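Side-chain contacts in antibiotic biosynthesis monooxygenase (Thermus thermophilus, PDB 1IUJ), which is of uncertain function, possibly a monooxygenase, and binds zinc ions: residues D30-F35 against T66-F71; E20-R25 against N38-P43. One frame throughout, in Å; residues are numbered along the deposited sequence.

Overall arrangement
The chain has the ferredoxin-like fold of dimeric alpha/beta barrel proteins, with helices packed on a four-stranded antiparallel sheet. Strand 2-8 leads into helix 15-29, whose residues 20-25 pack on strand 35-43, outermost within the chain, in contact 2; this closes the short helix-to-strand connection. Part of that connection is the 30-35 loop, which reaches forward in sequence to 66-71 in contact 1, where helix 59-66 gives way to helix 69-74. The segments alternate along the chain, so the two contacts cross. Contact 2 ties helix to sheet in the interior; contact 1, about 16 Å away between centres, joins a beta turn to the junction between two helices at the surface. Both also touch the second subunit.

Contact 1 (D30-F35 against T66-F71); sequences DRMPGF and TESPAF. With ZN (zinc ion), chain D.
Met32 lays its thioether against Ser68 and Ala70, joining a type II beta turn to the start of helix 69-74 on the surface of this ferredoxin-like alpha/beta fold. Its SD lies 4.2 Å from Ala70 CB, while the terminal CE comes no nearer than 4.2 Å to Ser68 OG. This is light packing, with only 82 Å² buried in all. The side chain sets out with CG anti to the carbonyl carbon (chi1 -68°), then bends at both chi2 and chi3, which curls the methyl round toward the serine. Met32 also packs on Trp56 of strand 50-56, so its side chain bridges sheet and helix start.

On its own side, Met32 opens the turn that runs to Phe35, closed by Phe35 N to Met32 O at 3.0 Å. Gly34, third in the turn, takes the positive phi that a type II turn calls for at that place.

Across from it, Ser68 is the N-cap of helix 69-74. A chi1 of 76° brings OG back over the first turn, where it accepts from Phe71 N at 3.1 Å with an N-H...O angle of 154°. The same hydroxyl is hydrogen-bonded to Trp65 O, so the polar atom beside the Met32 methyl is already gripped by two bonds. The ring of Phe71 takes no part in the methionine contact: Thr66 CA sits over one ring face, offset toward the rim, and the ring stacks with His75 and meets Trp65 edge-to-face.

Just before the cap, Glu67 leaves the preceding helix and sends its extended side chain to a zinc ion. The carboxylate binds through one oxygen: Glu67 OE1 is 1.9 Å from the zinc, whereas Glu67 OE2 stays 3.0 Å from it.

Contact 2 (E20-R25 against N38-P43); sequences EAFRQR and NLVLRP
In the helix-on-sheet core of this dimeric alpha/beta barrel subunit, Phe22 of helix 15-29 brings its ring against Asn38 and Val40 of strand 35-43. All three residues are buried. The closest apolar approach is Phe22 CD2 to Val40 CG2 at 3.5 Å, and the same methyl lies 3.9 Å from Phe22 CE2, so one methyl meets both CD2 and CE2, approaching obliquely. With chi1 of Val40 at -177°, CG2 lies anti to the carbonyl carbon, beside the backbone N, and is the branch that reaches the ring.

Asn38 arrives from the opposite direction. Its amide plane is within 5° of the Phe22 ring plane, yet the two groups are displaced and meet obliquely, rather than as a stack. On its other end, Asn38 ND2 makes a weak hydrogen bond to Thr54 OG1 on the adjoining strand, which probably helps to set the turn of the amide. Val52 of that strand packs on both Phe22 and Asn38.

From the helix itself, Arg25 covers the far face of the ring: its CB stands over the ring centre, on the side of the plane away from Val40 and Asn38, so the phenyl group is held between its own helix and the sheet. Beyond the contact, residues 39-43 pair antiparallel with a strand of the second subunit, and Asn38 N bonds to Ser101 OG of that subunit. A zinc ion lies about 7 Å from the Phe22 side chain. The polar end of the contact is Asn38 OD1, 3.4 Å from Phe22 CE2.

Contact 1 (D30-F35 against T66-F71)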
# COMPACT_ATOMS: atom_id res chain seq x y z
N ASP B 30 10.60 -8.99 12.48
CA ASP B 30 11.05 -10.12 11.63
C ASP B 30 10.74 -11.55 12.10
O ASP B 30 10.41 -12.42 11.29
CB ASP B 30 12.55 -10.00 11.32
CG ASP B 30 12.83 -9.02 10.20
OD1 ASP B 30 14.03 -8.78 9.89
OD2 ASP B 30 11.94 -8.43 9.55
N ARG B 31 10.87 -11.80 13.40
CA ARG B 31 10.67 -13.16 13.90
C ARG B 31 9.20 -13.41 14.21
O ARG B 31 8.83 -14.50 14.64
CB ARG B 31 11.55 -13.42 15.13
CG ARG B 31 12.82 -14.22 14.82
CD ARG B 31 14.04 -13.80 15.62
NE ARG B 31 14.59 -14.89 16.42
CZ ARG B 31 15.81 -14.90 16.95
NH1 ARG B 31 16.63 -13.88 16.76
NH2 ARG B 31 16.22 -15.95 17.66
N MET B 32 8.37 -12.39 13.99
CA MET B 32 6.99 -12.46 14.45
C MET B 32 6.21 -13.53 13.72
O MET B 32 6.23 -13.61 12.50
CB MET B 32 6.28 -11.09 14.36
CG MET B 32 6.80 -10.02 15.32
SD MET B 32 6.77 -10.53 17.04
CE MET B 32 5.01 -11.12 17.24
N PRO B 33 5.56 -14.41 14.47
CA PRO B 33 4.68 -15.41 13.86
C PRO B 33 3.75 -14.78 12.84
O PRO B 33 3.08 -13.79 13.16
CB PRO B 33 3.87 -15.91 15.05
CG PRO B 33 4.84 -15.80 16.19
CD PRO B 33 5.67 -14.58 15.93
N GLY B 34 3.70 -15.33 11.63
CA GLY B 34 2.74 -14.86 10.65
C GLY B 34 3.17 -13.60 9.93
O GLY B 34 2.48 -13.13 9.00
N PHE B 35 4.30 -13.02 10.33
CA PHE B 35 4.85 -11.87 9.58
C PHE B 35 5.33 -12.36 8.21
O PHE B 35 6.06 -13.36 8.11
CB PHE B 35 6.01 -11.21 10.35
CG PHE B 35 6.79 -10.21 9.53
CD1 PHE B 35 6.30 -8.93 9.34
CD2 PHE B 35 8.01 -10.54 8.95
CE1 PHE B 35 7.00 -7.97 8.56
CE2 PHE B 35 8.73 -9.59 8.19
CZ PHE B 35 8.22 -8.31 7.98
N THR B 66 0.43 -6.63 17.85
CA THR B 66 0.14 -5.38 18.58
C THR B 66 0.21 -5.54 20.09
O THR B 66 0.42 -4.57 20.78
CB THR B 66 -1.22 -4.74 18.21
OG1 THR B 66 -2.30 -5.62 18.61
CG2 THR B 66 -1.37 -4.53 16.68
N GLU B 67 0.03 -6.76 20.58
CA GLU B 67 0.07 -7.02 22.00
C GLU B 67 1.44 -7.47 22.52
O GLU B 67 1.56 -7.74 23.71
CB GLU B 67 -1.02 -8.02 22.37
CG GLU B 67 -2.41 -7.38 22.18
CD GLU B 67 -3.56 -8.35 22.30
OE1 GLU B 67 -3.38 -9.55 22.57
OE2 GLU B 67 -4.69 -7.89 22.02
N SER B 68 2.45 -7.47 21.65
CA SER B 68 3.76 -8.03 21.97
C SER B 68 4.76 -7.03 22.53
O SER B 68 4.71 -5.85 22.25
CB SER B 68 4.35 -8.68 20.70
OG SER B 68 4.84 -7.72 19.78
N PRO B 69 5.71 -7.52 23.32
CA PRO B 69 6.79 -6.66 23.77
C PRO B 69 7.63 -6.11 22.62
O PRO B 69 8.06 -4.98 22.75
CB PRO B 69 7.61 -7.58 24.71
CG PRO B 69 7.23 -8.94 24.32
CD PRO B 69 5.82 -8.89 23.84
N ALA B 70 7.81 -6.86 21.52
CA ALA B 70 8.49 -6.35 20.32
C ALA B 70 7.80 -5.10 19.77
O ALA B 70 8.45 -4.12 19.38
CB ALA B 70 8.55 -7.45 19.25
N PHE B 71 6.47 -5.12 19.71
CA PHE B 71 5.77 -3.95 19.16
C PHE B 71 5.98 -2.74 20.06
O PHE B 71 6.24 -1.62 19.59
CB PHE B 71 4.30 -4.32 19.04
CG PHE B 71 3.38 -3.18 18.66
CD1 PHE B 71 2.84 -3.18 17.41
CD2 PHE B 71 3.04 -2.16 19.56
CE1 PHE B 71 1.97 -2.14 17.03
CE2 PHE B 71 2.17 -1.14 19.18
CZ PHE B 71 1.65 -1.15 17.91
ZN ZN D . -4.84 -10.63 23.24

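Contact 2 (E20-R25 against N38-P43)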
# COMPACT_ATOMS: atom_id res chain seq x y z
N GLU B 20 15.57 6.11 9.83
CA GLU B 20 16.61 5.51 10.68
C GLU B 20 15.92 4.85 11.85
O GLU B 20 16.21 3.70 12.18
CB GLU B 20 17.58 6.59 11.18
CG GLU B 20 19.07 6.24 11.16
CD GLU B 20 19.99 7.47 11.28
OE1 GLU B 20 21.18 7.31 11.68
OE2 GLU B 20 19.54 8.61 11.00
N ALA B 21 14.97 5.57 12.44
CA ALA B 21 14.16 5.04 13.53
C ALA B 21 13.33 3.83 13.08
O ALA B 21 13.26 2.82 13.79
CB ALA B 21 13.28 6.14 14.14
N PHE B 22 12.70 3.91 11.91
CA PHE B 22 11.90 2.79 11.44
C PHE B 22 12.64 1.54 10.92
O PHE B 22 12.06 0.45 10.81
CB PHE B 22 10.82 3.19 10.43
CG PHE B 22 9.70 2.22 10.42
CD1 PHE B 22 8.48 2.54 11.00
CD2 PHE B 22 9.91 0.92 9.93
CE1 PHE B 22 7.47 1.59 11.01
CE2 PHE B 22 8.91 -0.05 9.96
CZ PHE B 22 7.69 0.30 10.50
N ARG B 23 13.91 1.72 10.59
CA ARG B 23 14.74 0.58 10.24
C ARG B 23 14.78 -0.38 11.44
O ARG B 23 14.73 -1.62 11.27
CB ARG B 23 16.13 1.08 9.87
CG ARG B 23 17.12 0.01 9.45
CD ARG B 23 18.38 0.60 8.85
NE ARG B 23 18.47 0.38 7.40
CZ ARG B 23 18.05 1.22 6.45
NH1 ARG B 23 18.22 0.89 5.17
NH2 ARG B 23 17.47 2.39 6.76
N GLN B 24 14.84 0.20 12.63
CA GLN B 24 14.82 -0.60 13.86
C GLN B 24 13.51 -1.36 14.11
O GLN B 24 13.53 -2.50 14.55
CB GLN B 24 15.21 0.25 15.06
CG GLN B 24 16.70 0.18 15.33
CD GLN B 24 17.32 1.55 15.49
OE1 GLN B 24 17.62 1.98 16.61
NE2 GLN B 24 17.54 2.23 14.37
N ARG B 25 12.37 -0.74 13.78
CA ARG B 25 11.08 -1.38 13.96
C ARG B 25 10.92 -2.59 13.04
O ARG B 25 10.35 -3.60 13.45
CB ARG B 25 9.95 -0.39 13.70
CG ARG B 25 9.70 0.55 14.84
CD ARG B 25 8.54 1.48 14.57
NE ARG B 25 7.30 0.82 14.15
CZ ARG B 25 6.08 1.30 14.44
NH1 ARG B 25 6.03 2.38 15.19
NH2 ARG B 25 4.95 0.68 14.02
N ASN B 38 7.60 -6.32 5.27
CA ASN B 38 7.40 -4.92 5.66
C ASN B 38 8.05 -4.02 4.63
O ASN B 38 9.19 -4.25 4.23
CB ASN B 38 8.00 -4.64 7.05
CG ASN B 38 7.77 -3.20 7.53
OD1 ASN B 38 8.70 -2.37 7.53
ND2 ASN B 38 6.56 -2.90 7.95
N LEU B 39 7.37 -2.96 4.22
CA LEU B 39 7.97 -1.97 3.32
C LEU B 39 7.76 -0.59 3.87
O LEU B 39 6.68 -0.29 4.41
CB LEU B 39 7.40 -2.07 1.91
CG LEU B 39 7.56 -3.43 1.23
CD1 LEU B 39 6.36 -4.35 1.48
CD2 LEU B 39 7.81 -3.22 -0.24
N VAL B 40 8.78 0.25 3.82
CA VAL B 40 8.60 1.63 4.16
C VAL B 40 8.67 2.43 2.87
O VAL B 40 9.60 2.28 2.07
CB VAL B 40 9.67 2.13 5.15
CG1 VAL B 40 9.38 3.60 5.54
CG2 VAL B 40 9.77 1.18 6.40
N LEU B 41 7.64 3.24 2.65
CA LEU B 41 7.40 3.89 1.35
C LEU B 41 7.46 5.40 1.50
O LEU B 41 6.68 6.00 2.22
CB LEU B 41 6.02 3.44 0.83
CG LEU B 41 5.79 1.97 0.64
CD1 LEU B 41 4.36 1.73 0.18
CD2 LEU B 41 6.76 1.34 -0.36
N ARG B 42 8.43 6.01 0.82
CA ARG B 42 8.58 7.47 0.84
C ARG B 42 7.71 8.09 -0.26
O ARG B 42 7.78 7.61 -1.40
CB ARG B 42 10.05 7.86 0.57
CG ARG B 42 10.34 9.36 0.66
CD ARG B 42 11.78 9.71 0.29
NE ARG B 42 12.09 9.24 -1.06
CZ ARG B 42 13.29 8.84 -1.45
NH1 ARG B 42 14.33 8.88 -0.61
NH2 ARG B 42 13.47 8.42 -2.70
N PRO B 43 6.93 9.12 0.07
CA PRO B 43 6.01 9.72 -0.91
C PRO B 43 6.78 10.45 -2.00
O PRO B 43 7.85 11.00 -1.74
CB PRO B 43 5.20 10.70 -0.07
CG PRO B 43 6.18 11.12 1.07
CD PRO B 43 6.87 9.82 1.38